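Local coordinates for protein KLLA0E08119p (Kluyveromyces lactis, PDB 3VA7) that probably carboxylates urea to urea-1-carboxylate with biotin, ATP and bicarbonate, this chain being the urea carboxylase part of a larger bifunctional enzyme, at residues A[380-393]-A[429-443]. Sequence-based numbering, arbitrary orientation.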
ATOM      1  N   SER A 380      -6.515  15.710  -5.034  1.00 51.96           N
ATOM      2  CA  SER A 380      -6.068  14.641  -4.201  1.00 50.76           C
ATOM      3  C   SER A 380      -5.172  13.699  -5.021  1.00 49.15           C
ATOM      4  O   SER A 380      -5.663  12.771  -5.658  1.00 49.10           O
ATOM      5  CB  SER A 380      -7.285  13.894  -3.675  1.00 51.10           C
ATOM      6  OG  SER A 380      -6.870  12.716  -2.978  1.00 54.62           O
ATOM      7  N   PRO A 381      -3.857  13.944  -5.014  1.00 47.44           N
ATOM      8  CA  PRO A 381      -2.905  13.098  -5.755  1.00 46.13           C
ATOM      9  C   PRO A 381      -2.661  11.755  -5.071  1.00 44.14           C
ATOM     10  O   PRO A 381      -2.994  11.619  -3.918  1.00 44.81           O
ATOM     11  CB  PRO A 381      -1.615  13.933  -5.751  1.00 46.52           C
ATOM     12  CG  PRO A 381      -1.731  14.790  -4.513  1.00 46.76           C
ATOM     13  CD  PRO A 381      -3.198  15.081  -4.347  1.00 47.26           C
ATOM     14  N   GLY A 382      -2.091  10.792  -5.799  1.00 42.30           N
ATOM     15  CA  GLY A 382      -1.706   9.472  -5.294  1.00 39.07           C
ATOM     16  C   GLY A 382      -1.863   8.262  -6.220  1.00 37.12           C
ATOM     17  O   GLY A 382      -2.395   8.376  -7.298  1.00 37.22           O
ATOM     18  N   GLN A 383      -1.411   7.086  -5.780  1.00 35.50           N
ATOM     19  CA  GLN A 383      -1.549   5.858  -6.567  1.00 33.80           C
ATOM     20  C   GLN A 383      -2.893   5.170  -6.404  1.00 33.57           C
ATOM     21  O   GLN A 383      -3.317   4.882  -5.274  1.00 34.18           O
ATOM     22  CB  GLN A 383      -0.453   4.851  -6.259  1.00 32.83           C
ATOM     23  CG  GLN A 383      -0.419   3.828  -7.310  1.00 30.91           C
ATOM     24  CD  GLN A 383       0.697   2.841  -7.167  1.00 28.94           C
ATOM     25  OE1 GLN A 383       1.223   2.355  -8.176  1.00 26.30           O
ATOM     26  NE2 GLN A 383       1.044   2.494  -5.937  1.00 24.43           N
ATOM     27  N   LEU A 384      -3.551   4.904  -7.530  1.00 32.31           N
ATOM     28  CA  LEU A 384      -4.783   4.166  -7.507  1.00 32.10           C
ATOM     29  C   LEU A 384      -4.464   2.702  -7.220  1.00 32.87           C
ATOM     30  O   LEU A 384      -3.536   2.121  -7.771  1.00 33.12           O
ATOM     31  CB  LEU A 384      -5.594   4.333  -8.796  1.00 30.66           C
ATOM     32  CG  LEU A 384      -5.993   5.770  -9.100  1.00 29.34           C
ATOM     33  CD1 LEU A 384      -6.813   5.811 -10.337  1.00 25.30           C
ATOM     34  CD2 LEU A 384      -6.711   6.473  -7.937  1.00 26.88           C
ATOM     35  N   THR A 385      -5.282   2.113  -6.368  1.00 33.29           N
ATOM     36  CA  THR A 385      -4.953   0.890  -5.697  1.00 33.60           C
ATOM     37  C   THR A 385      -5.914  -0.200  -6.140  1.00 33.67           C
ATOM     38  O   THR A 385      -5.657  -1.420  -6.022  1.00 34.41           O
ATOM     39  CB  THR A 385      -5.015   1.189  -4.167  1.00 34.20           C
ATOM     40  OG1 THR A 385      -3.710   0.998  -3.592  1.00 33.31           O
ATOM     41  CG2 THR A 385      -6.151   0.454  -3.425  1.00 32.93           C
ATOM     42  N   SER A 386      -7.038   0.259  -6.651  1.00 32.41           N
ATOM     43  CA  SER A 386      -8.046  -0.623  -7.144  1.00 32.91           C
ATOM     44  C   SER A 386      -8.966   0.278  -7.973  1.00 31.29           C
ATOM     45  O   SER A 386      -9.333   1.393  -7.571  1.00 31.65           O
ATOM     46  CB  SER A 386      -8.753  -1.341  -5.970  1.00 33.75           C
ATOM     47  OG  SER A 386     -10.137  -1.555  -6.261  1.00 39.06           O
ATOM     48  N   VAL A 387      -9.310  -0.178  -9.154  1.00 29.71           N
ATOM     49  CA  VAL A 387     -10.085   0.656 -10.059  1.00 28.14           C
ATOM     50  C   VAL A 387     -11.118  -0.243 -10.717  1.00 27.96           C
ATOM     51  O   VAL A 387     -10.784  -1.116 -11.481  1.00 26.70           O
ATOM     52  CB  VAL A 387      -9.172   1.355 -11.134  1.00 28.20           C
ATOM     53  CG1 VAL A 387     -10.007   2.124 -12.097  1.00 25.40           C
ATOM     54  CG2 VAL A 387      -8.096   2.286 -10.478  1.00 24.82           C
ATOM     55  N   SER A 388     -12.376  -0.061 -10.367  1.00 29.22           N
ATOM     56  CA  SER A 388     -13.430  -0.790 -11.058  1.00 30.86           C
ATOM     57  C   SER A 388     -14.557   0.079 -11.649  1.00 30.79           C
ATOM     58  O   SER A 388     -15.088   0.990 -10.981  1.00 30.72           O
ATOM     59  CB  SER A 388     -14.000  -1.871 -10.154  1.00 31.22           C
ATOM     60  OG  SER A 388     -14.560  -2.892 -10.975  1.00 35.03           O
ATOM     61  N   PHE A 389     -14.920  -0.212 -12.899  1.00 31.25           N
ATOM     62  CA  PHE A 389     -16.024   0.536 -13.577  1.00 31.89           C
ATOM     63  C   PHE A 389     -17.142  -0.389 -14.125  1.00 33.05           C
ATOM     64  O   PHE A 389     -16.873  -1.517 -14.594  1.00 32.24           O
ATOM     65  CB  PHE A 389     -15.525   1.414 -14.731  1.00 29.90           C
ATOM     66  CG  PHE A 389     -14.552   2.513 -14.317  1.00 28.94           C
ATOM     67  CD1 PHE A 389     -14.985   3.590 -13.545  1.00 22.13           C
ATOM     68  CD2 PHE A 389     -13.188   2.497 -14.774  1.00 26.98           C
ATOM     69  CE1 PHE A 389     -14.094   4.636 -13.182  1.00 19.53           C
ATOM     70  CE2 PHE A 389     -12.281   3.560 -14.424  1.00 22.46           C
ATOM     71  CZ  PHE A 389     -12.757   4.619 -13.638  1.00 20.60           C
ATOM     72  N   PRO A 390     -18.398   0.097 -14.087  1.00 33.84           N
ATOM     73  CA  PRO A 390     -19.415  -0.701 -14.749  1.00 34.72           C
ATOM     74  C   PRO A 390     -19.012  -0.879 -16.200  1.00 35.54           C
ATOM     75  O   PRO A 390     -18.813   0.122 -16.912  1.00 36.27           O
ATOM     76  CB  PRO A 390     -20.672   0.188 -14.654  1.00 35.15           C
ATOM     77  CG  PRO A 390     -20.150   1.582 -14.446  1.00 35.24           C
ATOM     78  CD  PRO A 390     -18.937   1.372 -13.570  1.00 33.57           C
ATOM     79  N   SER A 391     -18.897  -2.123 -16.649  1.00 35.45           N
ATOM     80  CA  SER A 391     -18.480  -2.384 -18.025  1.00 35.17           C
ATOM     81  C   SER A 391     -19.574  -2.108 -19.053  1.00 34.53           C
ATOM     82  O   SER A 391     -19.284  -2.147 -20.262  1.00 33.53           O
ATOM     83  CB  SER A 391     -18.118  -3.847 -18.171  1.00 35.89           C
ATOM     84  OG  SER A 391     -19.307  -4.614 -17.934  1.00 40.60           O
ATOM     85  N   TRP A 392     -20.817  -1.885 -18.583  1.00 33.60           N
ATOM     86  CA  TRP A 392     -22.006  -1.742 -19.475  1.00 32.92           C
ATOM     87  C   TRP A 392     -22.268  -0.281 -19.788  1.00 31.59           C
ATOM     88  O   TRP A 392     -22.977   0.022 -20.754  1.00 32.47           O
ATOM     89  CB  TRP A 392     -23.314  -2.362 -18.887  1.00 32.46           C
ATOM     90  CG  TRP A 392     -23.544  -1.962 -17.449  1.00 32.63           C
ATOM     91  CD1 TRP A 392     -23.135  -2.653 -16.344  1.00 30.53           C
ATOM     92  CD2 TRP A 392     -24.120  -0.730 -16.952  1.00 32.79           C
ATOM     93  NE1 TRP A 392     -23.450  -1.962 -15.207  1.00 30.42           N
ATOM     94  CE2 TRP A 392     -24.064  -0.787 -15.536  1.00 29.16           C
ATOM     95  CE3 TRP A 392     -24.680   0.400 -17.560  1.00 32.24           C
ATOM     96  CZ2 TRP A 392     -24.561   0.220 -14.723  1.00 30.75           C
ATOM     97  CZ3 TRP A 392     -25.186   1.411 -16.741  1.00 32.09           C
ATOM     98  CH2 TRP A 392     -25.124   1.316 -15.343  1.00 32.09           C
ATOM     99  N   ALA A 393     -21.743   0.612 -18.956  1.00 29.64           N
ATOM    100  CA  ALA A 393     -21.728   2.043 -19.303  1.00 28.43           C
ATOM    101  C   ALA A 393     -20.542   2.325 -20.263  1.00 27.96           C
ATOM    102  O   ALA A 393     -19.681   1.489 -20.488  1.00 27.30           O
ATOM    103  CB  ALA A 393     -21.662   2.939 -18.014  1.00 26.20           C
ATOM    104  N   LYS A 429     -30.024   4.670 -14.480  1.00 41.08           N
ATOM    105  CA  LYS A 429     -28.801   4.042 -14.963  1.00 39.66           C
ATOM    106  C   LYS A 429     -27.582   4.691 -14.387  1.00 38.73           C
ATOM    107  O   LYS A 429     -26.585   4.019 -14.150  1.00 38.67           O
ATOM    108  CB  LYS A 429     -28.707   3.988 -16.483  1.00 39.02           C
ATOM    109  CG  LYS A 429     -29.395   2.769 -17.053  1.00 38.08           C
ATOM    110  CD  LYS A 429     -29.605   2.870 -18.510  1.00 37.23           C
ATOM    111  CE  LYS A 429     -30.397   1.710 -18.911  1.00 39.88           C
ATOM    112  NZ  LYS A 429     -30.246   1.494 -20.370  1.00 43.17           N
ATOM    113  N   LEU A 430     -27.678   5.986 -14.145  1.00 37.30           N
ATOM    114  CA  LEU A 430     -26.514   6.728 -13.791  1.00 36.86           C
ATOM    115  C   LEU A 430     -26.209   6.435 -12.332  1.00 37.92           C
ATOM    116  O   LEU A 430     -25.017   6.256 -11.949  1.00 38.23           O
ATOM    117  CB  LEU A 430     -26.706   8.231 -14.043  1.00 36.22           C
ATOM    118  CG  LEU A 430     -25.665   9.097 -13.360  1.00 31.50           C
ATOM    119  CD1 LEU A 430     -24.360   8.947 -14.122  1.00 29.27           C
ATOM    120  CD2 LEU A 430     -26.109  10.543 -13.241  1.00 26.90           C
ATOM    121  N   ASN A 431     -27.278   6.371 -11.530  1.00 38.04           N
ATOM    122  CA  ASN A 431     -27.142   6.003 -10.123  1.00 38.24           C
ATOM    123  C   ASN A 431     -26.515   4.604 -10.055  1.00 38.30           C
ATOM    124  O   ASN A 431     -25.513   4.439  -9.351  1.00 38.86           O
ATOM    125  CB  ASN A 431     -28.444   6.150  -9.311  1.00 37.78           C
ATOM    126  CG  ASN A 431     -28.828   7.632  -9.034  1.00 38.94           C
ATOM    127  OD1 ASN A 431     -28.296   8.282  -8.130  1.00 41.59           O
ATOM    128  ND2 ASN A 431     -29.794   8.137  -9.784  1.00 37.08           N
ATOM    129  N   GLN A 432     -27.010   3.632 -10.825  1.00 37.71           N
ATOM    130  CA  GLN A 432     -26.401   2.312 -10.747  1.00 38.44           C
ATOM    131  C   GLN A 432     -24.909   2.422 -11.117  1.00 38.68           C
ATOM    132  O   GLN A 432     -24.049   1.949 -10.354  1.00 39.23           O
ATOM    133  CB  GLN A 432     -27.128   1.199 -11.525  1.00 37.70           C
ATOM    134  CG  GLN A 432     -26.536  -0.226 -11.218  1.00 41.79           C
ATOM    135  CD  GLN A 432     -26.996  -1.433 -12.162  1.00 46.00           C
ATOM    136  OE1 GLN A 432     -28.161  -1.542 -12.504  1.00 45.78           O
ATOM    137  NE2 GLN A 432     -26.062  -2.355 -12.511  1.00 48.03           N
ATOM    138  N   ALA A 433     -24.589   3.070 -12.238  1.00 38.04           N
ATOM    139  CA  ALA A 433     -23.176   3.230 -12.660  1.00 37.11           C
ATOM    140  C   ALA A 433     -22.277   3.816 -11.550  1.00 36.19           C
ATOM    141  O   ALA A 433     -21.210   3.295 -11.260  1.00 34.88           O
ATOM    142  CB  ALA A 433     -23.068   4.068 -13.969  1.00 36.41           C
ATOM    143  N   LEU A 434     -22.729   4.893 -10.944  1.00 35.70           N
ATOM    144  CA  LEU A 434     -21.996   5.507  -9.861  1.00 36.95           C
ATOM    145  C   LEU A 434     -21.753   4.561  -8.679  1.00 38.71           C
ATOM    146  O   LEU A 434     -20.663   4.591  -8.081  1.00 38.78           O
ATOM    147  CB  LEU A 434     -22.704   6.792  -9.395  1.00 36.02           C
ATOM    148  CG  LEU A 434     -22.660   7.856 -10.502  1.00 34.17           C
ATOM    149  CD1 LEU A 434     -23.244   9.137 -10.068  1.00 31.76           C
ATOM    150  CD2 LEU A 434     -21.259   8.049 -11.028  1.00 26.59           C
ATOM    151  N   ASN A 435     -22.761   3.722  -8.388  1.00 39.97           N
ATOM    152  CA  ASN A 435     -22.753   2.734  -7.308  1.00 41.38           C
ATOM    153  C   ASN A 435     -21.735   1.637  -7.583  1.00 41.69           C
ATOM    154  O   ASN A 435     -21.212   0.991  -6.680  1.00 42.90           O
ATOM    155  CB  ASN A 435     -24.143   2.087  -7.172  1.00 41.58           C
ATOM    156  CG  ASN A 435     -25.114   2.878  -6.225  1.00 44.98           C
ATOM    157  OD1 ASN A 435     -24.967   4.084  -5.954  1.00 41.27           O
ATOM    158  ND2 ASN A 435     -26.118   2.157  -5.729  1.00 51.12           N
ATOM    159  N   GLU A 436     -21.447   1.451  -8.852  1.00 41.91           N
ATOM    160  CA  GLU A 436     -20.752   0.299  -9.327  1.00 41.81           C
ATOM    161  C   GLU A 436     -19.321   0.744  -9.640  1.00 42.30           C
ATOM    162  O   GLU A 436     -18.478  -0.055 -10.079  1.00 42.87           O
ATOM    163  CB  GLU A 436     -21.493  -0.195 -10.563  1.00 41.90           C
ATOM    164  CG  GLU A 436     -21.710  -1.675 -10.675  1.00 41.95           C
ATOM    165  CD  GLU A 436     -22.945  -2.019 -11.479  1.00 40.23           C
ATOM    166  OE1 GLU A 436     -22.837  -2.361 -12.656  1.00 38.14           O
ATOM    167  OE2 GLU A 436     -24.033  -1.968 -10.911  1.00 43.91           O
ATOM    168  N   THR A 437     -19.053   2.022  -9.380  1.00 42.42           N
ATOM    169  CA  THR A 437     -17.751   2.625  -9.624  1.00 42.43           C
ATOM    170  C   THR A 437     -16.943   2.584  -8.337  1.00 42.29           C
ATOM    171  O   THR A 437     -17.241   3.310  -7.349  1.00 42.92           O
ATOM    172  CB  THR A 437     -17.898   4.101 -10.106  1.00 42.73           C
ATOM    173  OG1 THR A 437     -18.344   4.129 -11.474  1.00 43.83           O
ATOM    174  CG2 THR A 437     -16.560   4.879  -9.989  1.00 42.70           C
ATOM    175  N   ALA A 438     -15.919   1.746  -8.348  1.00 41.06           N
ATOM    176  CA  ALA A 438     -15.019   1.645  -7.214  1.00 40.32           C
ATOM    177  C   ALA A 438     -13.582   2.055  -7.587  1.00 39.70           C
ATOM    178  O   ALA A 438     -12.863   1.306  -8.278  1.00 39.78           O
ATOM    179  CB  ALA A 438     -15.055   0.248  -6.644  1.00 39.89           C
ATOM    180  N   VAL A 439     -13.189   3.244  -7.129  1.00 38.31           N
ATOM    181  CA  VAL A 439     -11.850   3.787  -7.333  1.00 37.80           C
ATOM    182  C   VAL A 439     -11.183   4.218  -5.999  1.00 38.37           C
ATOM    183  O   VAL A 439     -11.704   5.070  -5.272  1.00 37.33           O
ATOM    184  CB  VAL A 439     -11.909   4.957  -8.304  1.00 37.52           C
ATOM    185  CG1 VAL A 439     -10.561   5.721  -8.312  1.00 37.93           C
ATOM    186  CG2 VAL A 439     -12.320   4.466  -9.700  1.00 35.90           C
ATOM    187  N   TYR A 440     -10.024   3.632  -5.685  1.00 39.25           N
ATOM    188  CA  TYR A 440      -9.429   3.795  -4.365  1.00 40.18           C
ATOM    189  C   TYR A 440      -7.929   4.081  -4.475  1.00 40.44           C
ATOM    190  O   TYR A 440      -7.278   3.580  -5.385  1.00 40.29           O
ATOM    191  CB  TYR A 440      -9.655   2.546  -3.507  1.00 40.54           C
ATOM    192  CG  TYR A 440     -11.083   2.009  -3.360  1.00 44.34           C
ATOM    193  CD1 TYR A 440     -12.037   2.648  -2.536  1.00 49.14           C
ATOM    194  CD2 TYR A 440     -11.453   0.807  -3.975  1.00 47.41           C
ATOM    195  CE1 TYR A 440     -13.350   2.125  -2.382  1.00 51.38           C
ATOM    196  CE2 TYR A 440     -12.735   0.266  -3.822  1.00 49.06           C
ATOM    197  CZ  TYR A 440     -13.678   0.927  -3.038  1.00 52.62           C
ATOM    198  OH  TYR A 440     -14.939   0.366  -2.918  1.00 55.24           O
ATOM    199  N   GLY A 441      -7.391   4.892  -3.560  1.00 40.73           N
ATOM    200  CA  GLY A 441      -5.995   5.335  -3.646  1.00 41.62           C
ATOM    201  C   GLY A 441      -5.814   6.850  -3.658  1.00 42.58           C
ATOM    202  O   GLY A 441      -4.747   7.379  -3.276  1.00 42.36           O
ATOM    203  N   CYS A 442      -6.860   7.528  -4.135  1.00 43.03           N
ATOM    204  CA  CYS A 442      -7.027   8.962  -4.112  1.00 44.26           C
ATOM    205  C   CYS A 442      -8.389   9.215  -3.533  1.00 43.26           C
ATOM    206  O   CYS A 442      -9.270   8.386  -3.651  1.00 43.47           O
ATOM    207  CB  CYS A 442      -7.096   9.496  -5.538  1.00 44.83           C
ATOM    208  SG  CYS A 442      -5.519   9.446  -6.352  1.00 56.16           S
ATOM    209  N   ILE A 443      -8.582  10.380  -2.953  1.00 42.92           N
ATOM    210  CA  ILE A 443      -9.896  10.846  -2.664  1.00 42.91           C
ATOM    211  C   ILE A 443     -10.585  11.247  -4.002  1.00 42.61           C
ATOM    212  O   ILE A 443      -9.971  11.880  -4.878  1.00 42.49           O
ATOM    213  CB  ILE A 443      -9.836  12.037  -1.672  1.00 43.67           C
ATOM    214  CG1 ILE A 443      -9.034  11.654  -0.397  1.00 45.91           C
ATOM    215  CG2 ILE A 443     -11.286  12.544  -1.338  1.00 42.55           C
ATOM    216  CD1 ILE A 443      -8.604  12.861   0.495  1.00 47.92           C
TER
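The W392 indole lies against the last turns of helix 423-435, with P390 CB over one face and K429 O and the E436 carboxylate at its edge. T437 OG1 lies at the edge of the F389 ring and S386 OG at that of Y440, while V439 CG2 approaches F389 CE1 obliquely. With CG between backbone N and carbonyl carbon (chi1 47°), W392 turns toward the helix, where the small A433 lets W392 CH2 within 3.7 Å of its CB. W392 NE1 bonds E436 OE1 (2.7 Å, 165°) from the syn side, in the indole plane but 26° out of the carboxylate's. Q432 NE2 holds the syn lone pair of E436 OE2 at 2.6 Å, fixing the carboxylate's rotation. An alanine at E436 is likely to leave the indole N-H without its mate and Q432 freer to turn. S388 and A438 bond in both directions, V387 and V439 form a non-hydrogen-bonded pair, and T385 and S386 face Y440 in a classic beta bulge. G441 takes a positive phi, easy for glycine. In the biotin carboxylase C-terminal domain, strand 438-440 follows helix 423-435 and pairs antiparallel with 386-388; F389, W392 and A433 pack on strand 412-420, V439 on 362-372, T437 on helix 446-454.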